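Cadherin-related family member 2 (Homo sapiens, PDB 5CZR) forms calcium-dependent heterophilic adhesion complexes with CDHR5 on adjacent microvilli and so controls how microvilli pack at the apical surface of epithelial cells. Local coordinates at residues Leu66-Leu71 / Val93-Arg98; Ile144-Pro149 / Gln182-Ala187; Thr112-Thr117 / Leu208-Val213. All coordinates share one frame; numbering follows the deposited sequence.

Contact 1: Leu66-Leu71 / Val93-Arg98. With CA (calcium ion), chain G; CA (calcium ion), chain F.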
ATOM      1  N   LEU A  66       2.177  -2.962 -13.481  1.00 26.52           N
ATOM      2  CA  LEU A  66       1.365  -1.851 -13.017  1.00 26.67           C
ATOM      3  C   LEU A  66       1.845  -1.392 -11.656  1.00 27.34           C
ATOM      4  O   LEU A  66       2.523  -2.126 -10.958  1.00 27.85           O
ATOM      5  CB  LEU A  66      -0.110  -2.272 -12.916  1.00 26.65           C
ATOM      6  CG  LEU A  66      -0.733  -2.859 -14.192  1.00 27.71           C
ATOM      7  CD1 LEU A  66      -2.160  -3.326 -13.947  1.00 27.27           C
ATOM      8  CD2 LEU A  66      -0.729  -1.813 -15.316  1.00 28.33           C
ATOM      9  N   ASP A  67       1.455  -0.185 -11.259  1.00 27.90           N
ATOM     10  CA  ASP A  67       1.708   0.307  -9.879  1.00 28.21           C
ATOM     11  C   ASP A  67       0.788   1.485  -9.596  1.00 27.34           C
ATOM     12  O   ASP A  67       0.912   2.529 -10.236  1.00 28.87           O
ATOM     13  CB  ASP A  67       3.181   0.702  -9.707  1.00 28.25           C
ATOM     14  CG  ASP A  67       3.509   1.209  -8.325  1.00 29.95           C
ATOM     15  OD1 ASP A  67       2.641   1.141  -7.421  1.00 30.99           O
ATOM     16  OD2 ASP A  67       4.658   1.670  -8.117  1.00 30.34           O
ATOM     17  N   TYR A  68      -0.162   1.290  -8.692  1.00 26.46           N
ATOM     18  CA  TYR A  68      -1.126   2.324  -8.308  1.00 28.37           C
ATOM     19  C   TYR A  68      -0.412   3.565  -7.792  1.00 29.34           C
ATOM     20  O   TYR A  68      -0.862   4.677  -8.030  1.00 29.08           O
ATOM     21  CB  TYR A  68      -2.084   1.809  -7.231  1.00 29.45           C
ATOM     22  CG  TYR A  68      -3.146   2.789  -6.831  1.00 30.56           C
ATOM     23  CD1 TYR A  68      -4.385   2.840  -7.503  1.00 31.53           C
ATOM     24  CD2 TYR A  68      -2.927   3.673  -5.785  1.00 32.24           C
ATOM     25  CE1 TYR A  68      -5.371   3.755  -7.146  1.00 33.58           C
ATOM     26  CE2 TYR A  68      -3.900   4.600  -5.418  1.00 33.62           C
ATOM     27  CZ  TYR A  68      -5.117   4.636  -6.096  1.00 34.65           C
ATOM     28  OH  TYR A  68      -6.057   5.558  -5.717  1.00 36.71           O
ATOM     29  N   GLU A  69       0.725   3.369  -7.122  1.00 29.07           N
ATOM     30  CA  GLU A  69       1.429   4.462  -6.480  1.00 30.51           C
ATOM     31  C   GLU A  69       2.135   5.353  -7.506  1.00 31.47           C
ATOM     32  O   GLU A  69       2.593   6.420  -7.169  1.00 29.86           O
ATOM     33  CB  GLU A  69       2.430   3.915  -5.436  1.00 30.64           C
ATOM     34  CG  GLU A  69       1.809   3.521  -4.086  1.00 30.43           C
ATOM     35  CD  GLU A  69       0.920   2.290  -4.116  1.00 29.05           C
ATOM     36  OE1 GLU A  69       1.288   1.275  -4.703  1.00 30.65           O
ATOM     37  OE2 GLU A  69      -0.170   2.291  -3.523  1.00 31.02           O
ATOM     38  N   THR A  70       2.220   4.903  -8.758  1.00 33.13           N
ATOM     39  CA  THR A  70       3.025   5.579  -9.801  1.00 34.27           C
ATOM     40  C   THR A  70       2.154   6.107 -10.950  1.00 32.77           C
ATOM     41  O   THR A  70       2.397   7.191 -11.438  1.00 32.68           O
ATOM     42  CB  THR A  70       4.085   4.596 -10.294  1.00 37.73           C
ATOM     43  OG1 THR A  70       5.130   4.577  -9.326  1.00 40.73           O
ATOM     44  CG2 THR A  70       4.694   4.962 -11.640  1.00 42.07           C
ATOM     45  N   LEU A  71       1.140   5.335 -11.334  1.00 30.39           N
ATOM     46  CA  LEU A  71       0.263   5.632 -12.464  1.00 30.30           C
ATOM     47  C   LEU A  71      -1.085   4.950 -12.220  1.00 29.31           C
ATOM     48  O   LEU A  71      -1.228   3.741 -12.452  1.00 29.52           O
ATOM     49  CB  LEU A  71       0.913   5.081 -13.736  1.00 30.30           C
ATOM     50  CG  LEU A  71       0.276   5.433 -15.056  1.00 32.06           C
ATOM     51  CD1 LEU A  71       0.291   6.955 -15.272  1.00 33.50           C
ATOM     52  CD2 LEU A  71       1.024   4.741 -16.180  1.00 32.30           C
ATOM     53  N   VAL A  93      -7.509   2.767 -18.648  1.00 29.96           N
ATOM     54  CA  VAL A  93      -7.119   1.695 -17.731  1.00 30.85           C
ATOM     55  C   VAL A  93      -7.176   2.248 -16.301  1.00 30.78           C
ATOM     56  O   VAL A  93      -6.547   3.257 -16.014  1.00 29.49           O
ATOM     57  CB  VAL A  93      -5.725   1.160 -18.029  1.00 30.51           C
ATOM     58  CG1 VAL A  93      -5.375   0.054 -17.045  1.00 30.83           C
ATOM     59  CG2 VAL A  93      -5.661   0.613 -19.448  1.00 30.96           C
ATOM     60  N   ILE A  94      -7.983   1.616 -15.455  1.00 30.04           N
ATOM     61  CA  ILE A  94      -8.138   2.043 -14.042  1.00 31.47           C
ATOM     62  C   ILE A  94      -7.463   1.005 -13.182  1.00 29.77           C
ATOM     63  O   ILE A  94      -7.874  -0.167 -13.182  1.00 30.15           O
ATOM     64  CB  ILE A  94      -9.614   2.135 -13.655  1.00 34.25           C
ATOM     65  CG1 ILE A  94     -10.268   3.236 -14.462  1.00 36.50           C
ATOM     66  CG2 ILE A  94      -9.790   2.396 -12.149  1.00 35.19           C
ATOM     67  CD1 ILE A  94     -11.764   3.129 -14.553  1.00 38.63           C
ATOM     68  N   VAL A  95      -6.376   1.414 -12.547  1.00 27.80           N
ATOM     69  CA  VAL A  95      -5.600   0.531 -11.738  1.00 28.04           C
ATOM     70  C   VAL A  95      -6.179   0.569 -10.306  1.00 28.63           C
ATOM     71  O   VAL A  95      -6.358   1.637  -9.760  1.00 27.86           O
ATOM     72  CB  VAL A  95      -4.128   0.973 -11.715  1.00 28.49           C
ATOM     73  CG1 VAL A  95      -3.294   0.040 -10.839  1.00 29.06           C
ATOM     74  CG2 VAL A  95      -3.547   1.019 -13.118  1.00 28.08           C
ATOM     75  N   GLU A  96      -6.421  -0.594  -9.707  1.00 29.49           N
ATOM     76  CA  GLU A  96      -6.857  -0.681  -8.307  1.00 32.06           C
ATOM     77  C   GLU A  96      -5.697  -0.818  -7.325  1.00 30.76           C
ATOM     78  O   GLU A  96      -4.735  -1.558  -7.569  1.00 28.43           O
ATOM     79  CB  GLU A  96      -7.803  -1.840  -8.097  1.00 36.46           C
ATOM     80  CG  GLU A  96      -9.201  -1.538  -8.638  1.00 43.00           C
ATOM     81  CD  GLU A  96     -10.330  -2.469  -8.138  1.00 47.54           C
ATOM     82  OE1 GLU A  96     -10.083  -3.627  -7.753  1.00 51.33           O
ATOM     83  OE2 GLU A  96     -11.509  -2.050  -8.183  1.00 52.61           O
ATOM     84  N   ASP A  97      -5.786  -0.065  -6.234  1.00 29.11           N
ATOM     85  CA  ASP A  97      -4.813  -0.121  -5.177  1.00 28.01           C
ATOM     86  C   ASP A  97      -4.896  -1.474  -4.484  1.00 26.67           C
ATOM     87  O   ASP A  97      -5.958  -2.005  -4.250  1.00 24.94           O
ATOM     88  CB  ASP A  97      -5.047   1.012  -4.185  1.00 28.71           C
ATOM     89  CG  ASP A  97      -3.989   1.077  -3.102  1.00 29.96           C
ATOM     90  OD1 ASP A  97      -2.771   0.906  -3.390  1.00 28.67           O
ATOM     91  OD2 ASP A  97      -4.391   1.282  -1.929  1.00 30.38           O
ATOM     92  N   ARG A  98      -3.737  -2.000  -4.144  1.00 26.19           N
ATOM     93  CA  ARG A  98      -3.655  -3.181  -3.320  1.00 27.30           C
ATOM     94  C   ARG A  98      -2.720  -2.864  -2.150  1.00 27.14           C
ATOM     95  O   ARG A  98      -2.013  -1.832  -2.160  1.00 26.50           O
ATOM     96  CB  ARG A  98      -3.147  -4.359  -4.153  1.00 27.65           C
ATOM     97  CG  ARG A  98      -4.109  -4.846  -5.256  1.00 28.48           C
ATOM     98  CD  ARG A  98      -5.263  -5.595  -4.606  1.00 29.03           C
ATOM     99  NE  ARG A  98      -6.391  -5.937  -5.443  1.00 30.96           N
ATOM    100  CZ  ARG A  98      -7.478  -5.196  -5.583  1.00 32.05           C
ATOM    101  NH1 ARG A  98      -7.613  -4.020  -4.981  1.00 32.49           N
ATOM    102  NH2 ARG A  98      -8.421  -5.619  -6.360  1.00 32.34           N
TER
HETATM  103 CA    CA G1003      -0.811   0.052  -3.089  1.00 27.00          CA
HETATM  104 CA    CA F1002       2.353  -0.270  -5.900  1.00 44.96          CA
HETATM  105  O   HOH W   1       3.430  -1.740  -7.178  1.00 31.46           O
HETATM  106  O   HOH W   2       3.912   0.161  -4.451  1.00 21.55           O
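Glu69 and Asp97 meet on one calcium ion, which Glu69 OE2 binds at 2.4 Å and Asp97 OD1 at 2.2 Å. Their carboxylate planes stand 66° apart, and the two oxygens close to 2.9 Å, a like-charge approach that the shared ion probably makes tolerable. Arg98 lends its backbone O to the same ion; Glu18, Asp100 and Asp133 complete the shell. Glu69 bridges to a second calcium through OE1, 2.2 Å away, where Asp67 OD1, two waters, Glu18 and Asp100 are the other ligands. Behind the ligands lies Tyr68. Its CG is anti to the backbone N (chi1 -177°), which carries the ring under Asp97, whose CB sits 3.6 Å from the ring centroid and only 9° off the normal, a CH-pi contact. Val95 O lies at the ring edge, 3.2 Å from Tyr68 CD1, and Val95 CG1 packs against Tyr68 CB. An alanine in place of Tyr68 takes away the ring under Asp97 CB and would probably open a gap there, leaving that ligand less firmly positioned. Asp67 OD1 also accepts from Glu69 N at 3.0 Å, an Asx turn that ties together two of the second ion's carboxylate ligands. Just past the end of strand 86-96, Arg98 folds back, NH2 forming a salt bridge with Glu96 OE1 and NH1 bonding to Asp97 O. Asp97 OD2 is held separately by Met134 of the second cadherin repeat. With so many carboxylates converging, the cluster is likely to depend on bound calcium to offset their repulsion, as in the calcium-rigidified linkers between cadherin repeats.

Contact 2: Ile144-Pro149 / Gln182-Ala187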
ATOM      1  N   ILE A 144       3.340  -1.009  21.233  1.00 31.17           N
ATOM      2  CA  ILE A 144       4.569  -1.281  21.972  1.00 33.23           C
ATOM      3  C   ILE A 144       4.740  -2.799  22.037  1.00 32.95           C
ATOM      4  O   ILE A 144       3.933  -3.470  22.619  1.00 30.18           O
ATOM      5  CB  ILE A 144       4.506  -0.687  23.386  1.00 33.97           C
ATOM      6  CG1 ILE A 144       4.444   0.841  23.313  1.00 35.41           C
ATOM      7  CG2 ILE A 144       5.739  -1.101  24.153  1.00 35.17           C
ATOM      8  CD1 ILE A 144       4.099   1.537  24.616  1.00 33.72           C
ATOM      9  N   GLU A 145       5.749  -3.318  21.363  1.00 35.12           N
ATOM     10  CA  GLU A 145       5.904  -4.759  21.195  1.00 37.48           C
ATOM     11  C   GLU A 145       6.649  -5.352  22.349  1.00 38.94           C
ATOM     12  O   GLU A 145       6.440  -6.501  22.695  1.00 37.98           O
ATOM     13  CB  GLU A 145       6.660  -5.082  19.904  1.00 39.09           C
ATOM     14  CG  GLU A 145       5.838  -4.923  18.641  1.00 40.20           C
ATOM     15  CD  GLU A 145       4.633  -5.838  18.627  1.00 41.20           C
ATOM     16  OE1 GLU A 145       4.814  -7.073  18.663  1.00 39.51           O
ATOM     17  OE2 GLU A 145       3.510  -5.307  18.612  1.00 44.13           O
ATOM     18  N   LYS A 146       7.528  -4.566  22.952  1.00 39.29           N
ATOM     19  CA  LYS A 146       8.352  -5.089  23.999  1.00 41.85           C
ATOM     20  C   LYS A 146       8.915  -3.961  24.804  1.00 39.57           C
ATOM     21  O   LYS A 146       9.299  -2.914  24.256  1.00 35.37           O
ATOM     22  CB  LYS A 146       9.484  -5.894  23.374  1.00 48.65           C
ATOM     23  CG  LYS A 146      10.342  -6.682  24.324  1.00 54.86           C
ATOM     24  CD  LYS A 146      11.489  -7.295  23.512  1.00 63.89           C
ATOM     25  CE  LYS A 146      11.816  -8.707  23.949  1.00 69.45           C
ATOM     26  NZ  LYS A 146      13.246  -8.998  23.683  1.00 72.97           N
ATOM     27  N   VAL A 147       9.018  -4.199  26.111  1.00 38.57           N
ATOM     28  CA  VAL A 147       9.728  -3.284  26.981  1.00 39.27           C
ATOM     29  C   VAL A 147      10.871  -4.005  27.708  1.00 40.82           C
ATOM     30  O   VAL A 147      10.667  -5.068  28.290  1.00 40.46           O
ATOM     31  CB  VAL A 147       8.772  -2.663  27.997  1.00 37.82           C
ATOM     32  CG1 VAL A 147       9.503  -1.625  28.817  1.00 37.26           C
ATOM     33  CG2 VAL A 147       7.586  -2.060  27.258  1.00 38.76           C
ATOM     34  N   ILE A 148      12.029  -3.351  27.744  1.00 39.82           N
ATOM     35  CA  ILE A 148      13.195  -3.809  28.492  1.00 39.67           C
ATOM     36  C   ILE A 148      13.650  -2.712  29.448  1.00 41.04           C
ATOM     37  O   ILE A 148      13.744  -1.566  29.017  1.00 40.07           O
ATOM     38  CB  ILE A 148      14.299  -4.089  27.512  1.00 42.16           C
ATOM     39  CG1 ILE A 148      13.834  -5.311  26.733  1.00 43.22           C
ATOM     40  CG2 ILE A 148      15.607  -4.362  28.212  1.00 45.63           C
ATOM     41  CD1 ILE A 148      14.814  -6.092  25.921  1.00 44.58           C
ATOM     42  N   PRO A 149      13.873  -3.015  30.732  1.00 43.70           N
ATOM     43  CA  PRO A 149      13.641  -4.342  31.333  1.00 45.97           C
ATOM     44  C   PRO A 149      12.177  -4.788  31.354  1.00 46.56           C
ATOM     45  O   PRO A 149      11.276  -3.962  31.294  1.00 42.56           O
ATOM     46  CB  PRO A 149      14.159  -4.191  32.783  1.00 47.75           C
ATOM     47  CG  PRO A 149      14.760  -2.821  32.879  1.00 47.93           C
ATOM     48  CD  PRO A 149      14.198  -2.002  31.748  1.00 46.00           C
ATOM     49  N   GLN A 182      14.072   0.491  27.134  1.00 34.50           N
ATOM     50  CA  GLN A 182      14.024   0.423  25.679  1.00 34.59           C
ATOM     51  C   GLN A 182      12.681  -0.106  25.225  1.00 33.41           C
ATOM     52  O   GLN A 182      12.267  -1.180  25.655  1.00 34.26           O
ATOM     53  CB  GLN A 182      15.109  -0.480  25.165  1.00 38.02           C
ATOM     54  CG  GLN A 182      15.422  -0.208  23.714  1.00 41.02           C
ATOM     55  CD  GLN A 182      16.033  -1.397  23.012  1.00 43.91           C
ATOM     56  OE1 GLN A 182      15.547  -2.562  23.072  1.00 46.80           O
ATOM     57  NE2 GLN A 182      17.078  -1.098  22.268  1.00 43.24           N
ATOM     58  N   LEU A 183      11.994   0.677  24.406  1.00 32.99           N
ATOM     59  CA  LEU A 183      10.675   0.328  23.906  1.00 33.18           C
ATOM     60  C   LEU A 183      10.823  -0.055  22.457  1.00 34.66           C
ATOM     61  O   LEU A 183      11.341   0.739  21.666  1.00 36.79           O
ATOM     62  CB  LEU A 183       9.676   1.503  23.972  1.00 32.64           C
ATOM     63  CG  LEU A 183       8.908   1.853  25.248  1.00 33.44           C
ATOM     64  CD1 LEU A 183       9.879   1.894  26.386  1.00 35.70           C
ATOM     65  CD2 LEU A 183       8.177   3.170  25.165  1.00 33.85           C
ATOM     66  N   GLU A 184      10.361  -1.258  22.111  1.00 33.17           N
ATOM     67  CA  GLU A 184      10.320  -1.675  20.749  1.00 32.69           C
ATOM     68  C   GLU A 184       8.938  -1.329  20.235  1.00 31.15           C
ATOM     69  O   GLU A 184       7.946  -1.714  20.828  1.00 28.90           O
ATOM     70  CB  GLU A 184      10.575  -3.169  20.614  1.00 34.08           C
ATOM     71  CG  GLU A 184      10.650  -3.614  19.162  1.00 34.32           C
ATOM     72  CD  GLU A 184      10.717  -5.118  18.991  1.00 34.88           C
ATOM     73  OE1 GLU A 184      11.356  -5.785  19.811  1.00 38.41           O
ATOM     74  OE2 GLU A 184      10.114  -5.640  18.039  1.00 36.49           O
ATOM     75  N   LEU A 185       8.887  -0.567  19.150  1.00 31.34           N
ATOM     76  CA  LEU A 185       7.618  -0.125  18.585  1.00 32.16           C
ATOM     77  C   LEU A 185       7.428  -0.737  17.209  1.00 32.74           C
ATOM     78  O   LEU A 185       8.394  -0.954  16.449  1.00 33.52           O
ATOM     79  CB  LEU A 185       7.580   1.407  18.487  1.00 32.84           C
ATOM     80  CG  LEU A 185       8.002   2.182  19.735  1.00 34.47           C
ATOM     81  CD1 LEU A 185       8.202   3.646  19.428  1.00 34.07           C
ATOM     82  CD2 LEU A 185       7.002   1.993  20.870  1.00 35.46           C
ATOM     83  N   LYS A 186       6.172  -0.938  16.868  1.00 33.88           N
ATOM     84  CA  LYS A 186       5.787  -1.412  15.551  1.00 36.69           C
ATOM     85  C   LYS A 186       4.590  -0.564  15.054  1.00 34.88           C
ATOM     86  O   LYS A 186       3.781  -0.057  15.850  1.00 32.87           O
ATOM     87  CB  LYS A 186       5.388  -2.868  15.660  1.00 39.52           C
ATOM     88  CG  LYS A 186       5.360  -3.612  14.354  1.00 45.95           C
ATOM     89  CD  LYS A 186       4.975  -5.119  14.425  1.00 49.64           C
ATOM     90  CE  LYS A 186       5.831  -6.016  13.472  1.00 54.18           C
ATOM     91  NZ  LYS A 186       5.414  -7.450  13.365  1.00 50.81           N
ATOM     92  N   ALA A 187       4.516  -0.396  13.739  1.00 32.55           N
ATOM     93  CA  ALA A 187       3.365   0.176  13.088  1.00 31.61           C
ATOM     94  C   ALA A 187       2.858  -0.783  12.016  1.00 29.67           C
ATOM     95  O   ALA A 187       3.642  -1.237  11.194  1.00 30.30           O
ATOM     96  CB  ALA A 187       3.747   1.516  12.463  1.00 31.77           C
TER
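Glu184 faces both Glu145 and Lys146, which defines a classic beta bulge in an otherwise regular antiparallel pairing (165° between strand directions). The backbone evidence is direct: Glu184 O accepts from Glu145 N at 2.8 Å, while Glu184 N donates to Lys146 O with a nearly straight N-H...O angle of 174°. From CB outward, the Glu184 side chain rises over this bulge. Its CB lies 4.0 Å from Lys146 CB and also near Lys146 O. CG is anti to the backbone N (chi1 -175°) and the chain stays extended, bringing the carboxylate between the two bulge residues: CD and OE2 approach Glu145 CB, whereas OE1 lies 4.0 Å from Lys146 CD. Lys146 NZ itself stops 5.4 Å from Glu184 OE1, so the attraction there is probably long-range rather than a salt bridge. Beside it, Glu145 CG packs on Lys186 CB at 3.6 Å. The other face is apolar: Ile144 CG1 and Leu185 CD2 lie side by side at 3.7 Å, and Val147 CG1 approaches Leu183 CD1. Past the bulge the pairing runs on in the shifted register, and Ile148 and Gln182 exchange two backbone hydrogen bonds just before the cis peptide preceding Pro149. Strand 140-148 is one of the two outer strands of its sheet, and strand 180-189 separates it from strand 206-213; Ile144 and Leu183 turn inward onto Phe158 of strand 158-160 in the facing sheet of the cadherin sandwich.

Contact 3: Thr112-Thr117 / Leu208-Val213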
ATOM      1  N   THR A 112      15.292   9.776  24.257  1.00 35.98           N
ATOM      2  CA  THR A 112      14.898  10.885  25.092  1.00 35.87           C
ATOM      3  C   THR A 112      15.317  10.618  26.524  1.00 36.91           C
ATOM      4  O   THR A 112      15.760   9.527  26.881  1.00 35.28           O
ATOM      5  CB  THR A 112      13.385  11.135  25.036  1.00 34.41           C
ATOM      6  OG1 THR A 112      13.108  12.393  25.627  1.00 35.79           O
ATOM      7  CG2 THR A 112      12.614  10.060  25.775  1.00 32.68           C
ATOM      8  N   SER A 113      15.189  11.649  27.327  1.00 39.31           N
ATOM      9  CA  SER A 113      15.559  11.596  28.706  1.00 42.54           C
ATOM     10  C   SER A 113      14.405  12.193  29.495  1.00 42.08           C
ATOM     11  O   SER A 113      13.883  13.235  29.130  1.00 44.09           O
ATOM     12  CB  SER A 113      16.841  12.402  28.907  1.00 43.80           C
ATOM     13  OG  SER A 113      17.335  12.191  30.202  1.00 47.41           O
ATOM     14  N   ILE A 114      13.955  11.501  30.522  1.00 41.80           N
ATOM     15  CA  ILE A 114      12.866  12.018  31.323  1.00 40.76           C
ATOM     16  C   ILE A 114      13.166  11.947  32.801  1.00 41.78           C
ATOM     17  O   ILE A 114      13.790  10.995  33.294  1.00 40.07           O
ATOM     18  CB  ILE A 114      11.546  11.306  31.026  1.00 40.72           C
ATOM     19  CG1 ILE A 114      11.686   9.792  31.172  1.00 40.32           C
ATOM     20  CG2 ILE A 114      11.064  11.670  29.627  1.00 40.88           C
ATOM     21  CD1 ILE A 114      10.362   9.044  31.110  1.00 40.20           C
ATOM     22  N   ASN A 115      12.667  12.945  33.513  1.00 44.30           N
ATOM     23  CA  ASN A 115      12.821  13.016  34.968  1.00 45.25           C
ATOM     24  C   ASN A 115      11.944  11.971  35.646  1.00 42.20           C
ATOM     25  O   ASN A 115      10.824  11.743  35.197  1.00 39.22           O
ATOM     26  CB  ASN A 115      12.468  14.424  35.432  1.00 48.32           C
ATOM     27  CG  ASN A 115      13.494  15.468  34.977  1.00 52.55           C
ATOM     28  OD1 ASN A 115      14.710  15.211  34.938  1.00 50.45           O
ATOM     29  ND2 ASN A 115      13.006  16.661  34.643  1.00 53.92           N
ATOM     30  N   GLU A 116      12.446  11.345  36.710  1.00 39.98           N
ATOM     31  CA  GLU A 116      11.719  10.260  37.370  1.00 39.96           C
ATOM     32  C   GLU A 116      10.402  10.697  38.033  1.00 38.51           C
ATOM     33  O   GLU A 116       9.562   9.866  38.293  1.00 39.13           O
ATOM     34  CB  GLU A 116      12.615   9.514  38.376  1.00 42.66           C
ATOM     35  CG  GLU A 116      12.598  10.092  39.787  1.00 48.00           C
ATOM     36  CD  GLU A 116      13.687   9.568  40.720  1.00 52.16           C
ATOM     37  OE1 GLU A 116      14.138   8.414  40.603  1.00 53.89           O
ATOM     38  OE2 GLU A 116      14.094  10.357  41.603  1.00 61.01           O
ATOM     39  N   THR A 117      10.239  11.982  38.334  1.00 37.87           N
ATOM     40  CA  THR A 117       9.008  12.493  38.958  1.00 39.77           C
ATOM     41  C   THR A 117       7.995  12.993  37.921  1.00 39.64           C
ATOM     42  O   THR A 117       7.014  13.633  38.274  1.00 39.84           O
ATOM     43  CB  THR A 117       9.311  13.710  39.875  1.00 41.69           C
ATOM     44  OG1 THR A 117       9.957  14.733  39.091  1.00 40.54           O
ATOM     45  CG2 THR A 117      10.230  13.292  41.052  1.00 42.46           C
ATOM     46  N   LEU A 208      13.007   2.857  20.879  1.00 34.32           N
ATOM     47  CA  LEU A 208      13.098   4.106  21.610  1.00 33.62           C
ATOM     48  C   LEU A 208      13.891   3.897  22.915  1.00 34.59           C
ATOM     49  O   LEU A 208      13.512   3.078  23.752  1.00 33.26           O
ATOM     50  CB  LEU A 208      11.696   4.625  21.895  1.00 33.66           C
ATOM     51  CG  LEU A 208      11.536   5.783  22.879  1.00 35.82           C
ATOM     52  CD1 LEU A 208      12.291   7.031  22.469  1.00 38.10           C
ATOM     53  CD2 LEU A 208      10.066   6.110  23.014  1.00 37.62           C
ATOM     54  N   SER A 209      14.985   4.633  23.069  1.00 34.35           N
ATOM     55  CA  SER A 209      15.772   4.605  24.293  1.00 36.61           C
ATOM     56  C   SER A 209      15.362   5.713  25.244  1.00 35.84           C
ATOM     57  O   SER A 209      15.361   6.886  24.878  1.00 35.59           O
ATOM     58  CB  SER A 209      17.234   4.748  23.965  1.00 38.87           C
ATOM     59  OG  SER A 209      17.604   3.670  23.121  1.00 42.08           O
ATOM     60  N   ILE A 210      14.966   5.325  26.439  1.00 35.16           N
ATOM     61  CA  ILE A 210      14.525   6.267  27.433  1.00 36.66           C
ATOM     62  C   ILE A 210      15.469   6.188  28.599  1.00 37.34           C
ATOM     63  O   ILE A 210      15.553   5.150  29.230  1.00 38.26           O
ATOM     64  CB  ILE A 210      13.089   5.966  27.908  1.00 37.85           C
ATOM     65  CG1 ILE A 210      12.111   6.078  26.721  1.00 35.75           C
ATOM     66  CG2 ILE A 210      12.665   6.933  29.038  1.00 37.87           C
ATOM     67  CD1 ILE A 210      10.664   5.765  27.042  1.00 36.07           C
ATOM     68  N   SER A 211      16.176   7.290  28.871  1.00 37.96           N
ATOM     69  CA  SER A 211      16.941   7.467  30.098  1.00 38.38           C
ATOM     70  C   SER A 211      16.090   8.135  31.159  1.00 38.80           C
ATOM     71  O   SER A 211      15.468   9.164  30.898  1.00 42.56           O
ATOM     72  CB  SER A 211      18.160   8.339  29.842  1.00 38.99           C
ATOM     73  OG  SER A 211      19.047   7.714  28.941  1.00 39.54           O
ATOM     74  N   VAL A 212      16.095   7.559  32.358  1.00 39.24           N
ATOM     75  CA  VAL A 212      15.397   8.100  33.521  1.00 39.01           C
ATOM     76  C   VAL A 212      16.380   8.870  34.394  1.00 39.73           C
ATOM     77  O   VAL A 212      17.389   8.322  34.804  1.00 42.12           O
ATOM     78  CB  VAL A 212      14.788   6.967  34.359  1.00 38.90           C
ATOM     79  CG1 VAL A 212      13.967   7.531  35.486  1.00 41.25           C
ATOM     80  CG2 VAL A 212      13.898   6.103  33.494  1.00 41.49           C
ATOM     81  N   VAL A 213      16.111  10.138  34.663  1.00 42.17           N
ATOM     82  CA  VAL A 213      17.006  10.966  35.498  1.00 45.42           C
ATOM     83  C   VAL A 213      16.587  10.874  36.988  1.00 46.83           C
ATOM     84  O   VAL A 213      15.424  11.120  37.329  1.00 43.51           O
ATOM     85  CB  VAL A 213      17.021  12.452  35.051  1.00 46.13           C
ATOM     86  CG1 VAL A 213      18.100  13.240  35.802  1.00 49.53           C
ATOM     87  CG2 VAL A 213      17.245  12.584  33.561  1.00 45.87           C
TER
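Ser211 O receives Ile114 N at 2.8 Å, with a C=O...N angle of 175° that puts the donor nearly along the carbonyl axis; Ser113 CA adds a CA-H...O contact to the same oxygen. This is the parallel pairing of the A' strand, the second half of the split first strand, with the last strand (G) of the second cadherin repeat, a hallmark of the Greek-key cadherin fold. Five backbone hydrogen bonds make the ladder, from Thr112 N on Ser209 O to Glu116 N on Val213 O, and the short strand segments run parallel with 28° between their directions. On the buried face Ile210 CG2 is the hub, 3.7 Å from both CG1 and CD1 of Ile114. Ile114 reaches it because CG1 sits between the backbone N and the carbonyl carbon (chi1 54°). Alongside, Thr112 CG2 approaches Ile210 CG1 at 4.1 Å. Past the end of strand 111-115, Glu116 CB packs on Val212 CG1 at 3.8 Å, while its carboxylate turns to backbone donors, OE2 to Gln215 N and OE1 to Tyr174 N. On the exposed face, Asn115 and Val213 lie side by side, Asn115 OD1 touching Val213 CB, and Val213 CG2 comes within 3.4 Å of Ser113 OG.

Overall arrangement
From the N terminus, contact 1 comes first: it joins the loop at 66-71 to the end of strand 86-96, closing a loop of 21 residues in the first cadherin repeat before either other contact opens. Segment 112-117 then begins contact 3, whose partner arrives only after 90 further residues. Contact 2 opens and closes within that span, so the two nest and do not cross. They share one sheet of the second repeat, where Leu183 O lies 2.8 Å from Leu208 N, a probable hydrogen bond joining the central strands. Contact 1 stands about 35 Å, centre to centre, from contact 2, at the calcium-bearing junction between repeats.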